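Local coordinates for protein DocCel5: Type I dockerin repeat domain from A. cellulolyticus family 5 endoglucanase WP_010249057 S51I, L52N mutant (Acetivibrio cellulolyticus, PDB 5NRM) that binds calcium as a type I dockerin and docks onto a scaffoldin cohesin, probably to bring a family 5 endoglucanase into the cellulosome, at residues G3-N8 and I36-L41. Sequence-based numbering, arbitrary orientation.
With CA (calcium ion), chain C; CA (calcium ion), chain D.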
ATOM      1  N   GLY B   3     -13.841  -3.711 -10.590  1.00 17.25           N
ATOM      2  CA  GLY B   3     -12.968  -3.129  -9.575  1.00 14.94           C
ATOM      3  C   GLY B   3     -12.745  -1.648  -9.725  1.00 12.80           C
ATOM      4  O   GLY B   3     -12.481  -0.975  -8.761  1.00 11.37           O
ATOM      5  N   ASP B   4     -12.948  -1.135 -10.924  1.00 12.34           N
ATOM      6  CA  ASP B   4     -12.576   0.283 -11.174  1.00 11.29           C
ATOM      7  C   ASP B   4     -13.864   1.109 -10.930  1.00 11.35           C
ATOM      8  O   ASP B   4     -14.483   1.672 -11.841  1.00 12.00           O
ATOM      9  CB  ASP B   4     -12.079   0.475 -12.598  1.00 11.90           C
ATOM     10  CG  ASP B   4     -11.592   1.899 -12.844  1.00 11.07           C
ATOM     11  OD1 ASP B   4     -11.453   2.593 -11.857  1.00 10.48           O
ATOM     12  OD2 ASP B   4     -11.453   2.302 -14.032  1.00 12.12           O
ATOM     13  N   VAL B   5     -14.286   1.202  -9.671  1.00 11.36           N
ATOM     14  CA  VAL B   5     -15.524   1.887  -9.325  1.00 12.36           C
ATOM     15  C   VAL B   5     -15.541   3.396  -9.560  1.00 11.16           C
ATOM     16  O   VAL B   5     -16.616   3.908  -9.740  1.00 11.44           O
ATOM     17  CB  VAL B   5     -15.990   1.545  -7.847  1.00 13.45           C
ATOM     18  CG1 VAL B   5     -16.142   0.053  -7.663  1.00 15.29           C
ATOM     19  CG2 VAL B   5     -15.095   2.130  -6.814  1.00 12.86           C
ATOM     20  N   ASP B   6     -14.392   4.075  -9.650  1.00  9.82           N
ATOM     21  CA  ASP B   6     -14.422   5.503  -9.997  1.00  9.44           C
ATOM     22  C   ASP B   6     -14.154   5.711 -11.470  1.00  9.66           C
ATOM     23  O   ASP B   6     -14.207   6.838 -11.900  1.00 10.32           O
ATOM     24  CB  ASP B   6     -13.480   6.386  -9.184  1.00  8.99           C
ATOM     25  CG  ASP B   6     -11.991   6.067  -9.392  1.00  8.76           C
ATOM     26  OD1 ASP B   6     -11.624   5.339 -10.281  1.00  8.39           O
ATOM     27  OD2 ASP B   6     -11.243   6.665  -8.580  1.00  9.29           O
ATOM     28  N   GLY B   7     -13.915   4.663 -12.248  1.00  9.90           N
ATOM     29  CA  GLY B   7     -13.820   4.808 -13.689  1.00 10.82           C
ATOM     30  C   GLY B   7     -12.546   5.419 -14.209  1.00 10.76           C
ATOM     31  O   GLY B   7     -12.511   5.739 -15.417  1.00 12.06           O
ATOM     32  N   ASN B   8     -11.538   5.578 -13.350  1.00 10.00           N
ATOM     33  CA  ASN B   8     -10.353   6.332 -13.771  1.00 10.07           C
ATOM     34  C   ASN B   8      -9.367   5.500 -14.616  1.00 10.69           C
ATOM     35  O   ASN B   8      -8.481   6.075 -15.244  1.00 10.73           O
ATOM     36  CB  ASN B   8      -9.651   7.056 -12.638  1.00  9.68           C
ATOM     37  CG  ASN B   8      -8.862   6.155 -11.753  1.00  9.31           C
ATOM     38  OD1 ASN B   8      -9.006   4.914 -11.793  1.00  9.76           O
ATOM     39  ND2 ASN B   8      -7.996   6.734 -10.962  1.00  9.53           N
ATOM     40  N   ILE B  36     -22.829  -2.139 -10.721  1.00 28.08           N
ATOM     41  CA  ILE B  36     -22.693  -3.583 -10.511  1.00 28.99           C
ATOM     42  C   ILE B  36     -21.502  -4.216 -11.249  1.00 29.02           C
ATOM     43  O   ILE B  36     -20.714  -4.954 -10.618  1.00 27.57           O
ATOM     44  CB  ILE B  36     -23.993  -4.363 -10.829  1.00 32.16           C
ATOM     45  CG1 ILE B  36     -25.199  -3.741 -10.105  1.00 33.51           C
ATOM     46  CG2 ILE B  36     -23.934  -5.833 -10.393  1.00 34.00           C
ATOM     47  CD1 ILE B  36     -25.138  -3.598  -8.585  1.00 33.03           C
ATOM     48  N   LYS B  37     -21.355  -3.949 -12.537  1.00 28.57           N
ATOM     49  CA  LYS B  37     -20.199  -4.382 -13.276  1.00 30.53           C
ATOM     50  C   LYS B  37     -18.894  -3.960 -12.575  1.00 28.18           C
ATOM     51  O   LYS B  37     -17.937  -4.748 -12.461  1.00 29.28           O
ATOM     52  CB  LYS B  37     -20.268  -3.821 -14.688  1.00 33.45           C
ATOM     53  CG  LYS B  37     -19.087  -4.110 -15.601  1.00 36.35           C
ATOM     54  CD  LYS B  37     -18.903  -5.605 -15.887  1.00 41.26           C
ATOM     55  CE  LYS B  37     -18.048  -5.837 -17.145  1.00 44.42           C
ATOM     56  NZ  LYS B  37     -17.164  -7.037 -17.089  1.00 47.85           N
ATOM     57  N   ALA B  38     -18.840  -2.713 -12.113  1.00 23.95           N
ATOM     58  CA  ALA B  38     -17.639  -2.239 -11.443  1.00 21.48           C
ATOM     59  C   ALA B  38     -17.439  -2.803 -10.047  1.00 20.28           C
ATOM     60  O   ALA B  38     -16.304  -3.064  -9.669  1.00 18.86           O
ATOM     61  CB  ALA B  38     -17.632  -0.709 -11.398  1.00 20.19           C
ATOM     62  N   GLY B  39     -18.514  -2.904  -9.255  1.00 19.53           N
ATOM     63  CA  GLY B  39     -18.426  -3.167  -7.796  1.00 19.00           C
ATOM     64  C   GLY B  39     -18.649  -4.628  -7.309  1.00 19.70           C
ATOM     65  O   GLY B  39     -18.275  -5.000  -6.185  1.00 19.45           O
ATOM     66  N   ASP B  40     -19.346  -5.398  -8.110  1.00 20.73           N
ATOM     67  CA  ASP B  40     -19.608  -6.793  -7.737  1.00 22.20           C
ATOM     68  C   ASP B  40     -18.561  -7.744  -8.257  1.00 22.84           C
ATOM     69  O   ASP B  40     -18.502  -8.014  -9.452  1.00 23.12           O
ATOM     70  CB  ASP B  40     -20.955  -7.235  -8.227  1.00 23.59           C
ATOM     71  CG  ASP B  40     -21.279  -8.697  -7.789  1.00 25.44           C
ATOM     72  OD1 ASP B  40     -21.040  -9.142  -6.554  1.00 25.01           O
ATOM     73  OD2 ASP B  40     -21.885  -9.294  -8.718  1.00 27.51           O
ATOM     74  N   LEU B  41     -17.807  -8.276  -7.305  1.00 23.44           N
ATOM     75  CA  LEU B  41     -16.591  -9.050  -7.580  1.00 24.26           C
ATOM     76  C   LEU B  41     -16.785 -10.513  -7.322  1.00 26.64           C
ATOM     77  O   LEU B  41     -15.880 -11.307  -7.664  1.00 27.20           O
ATOM     78  CB  LEU B  41     -15.426  -8.491  -6.754  1.00 22.77           C
ATOM     79  CG  LEU B  41     -15.143  -7.011  -7.023  1.00 21.38           C
ATOM     80  CD1 LEU B  41     -13.978  -6.477  -6.245  1.00 19.52           C
ATOM     81  CD2 LEU B  41     -14.988  -6.748  -8.531  1.00 21.90           C
TER
HETATM   82 CA    CA C 101     -10.110   3.496 -10.195  1.00  8.73          CA
HETATM   83 CA    CA D 102     -21.112  -9.059  -4.469  1.00 19.21          CA
HETATM   84  O   HOH W   1      -9.081   4.961  -8.584  1.00  8.67           O
HETATM   85  O   HOH W   2     -21.459  -9.909  -2.100  1.00 23.74           O
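The type I dockerin fold pairs two F-hand motifs, each an EF-hand-type calcium loop followed by one helix; here the start of the first loop, residues 3-8, packs on the short helix 35-39 that precedes the second. One hydrogen bond joins them: Gly3 N donates to Ala38 O over 2.7 Å, on a lone pair in the carbonyl plane, with an N-H...O angle of 155°. The helix ends at Asp40, the first residue to leave helical angles, and the Ala38 carbonyl in its last turn accepts from the loop. Gly3 adopts a positive phi (98°), which glycine reaches easily. Leu41 points CD2 at the same amide, 3.8 Å from Gly3 N, while its side chain also packs on Ile54 and Met55 of helix 49-59. On the loop side, Val5 carries CG1 anti to its carbonyl carbon and lays this methyl alongside the turn of helix, 3.7 Å from Ala38 O, 4.1 Å from Ala38 CB and 4.0 Å from Gly39 CA. Leu18 of helix 13-23 touches Val5 as well, so the small buried contact continues into the core between the two long helices. Beyond it the loop folds into a type I turn from Asp4 to Gly7. Asp4 OD1, Asp6 OD1 and Asn8 OD1 bind the calcium, with a water, Ser10 O and Asp15 completing the site. Asp4 OD2 accepts from Gly9 N, leaving OD1 on the metal. Asp40, pointing away from the loop, begins the second F-hand loop, with OD1 2.1 Å from the calcium ion that Asn42, Asp44, Ser46 and Asp51 also bind.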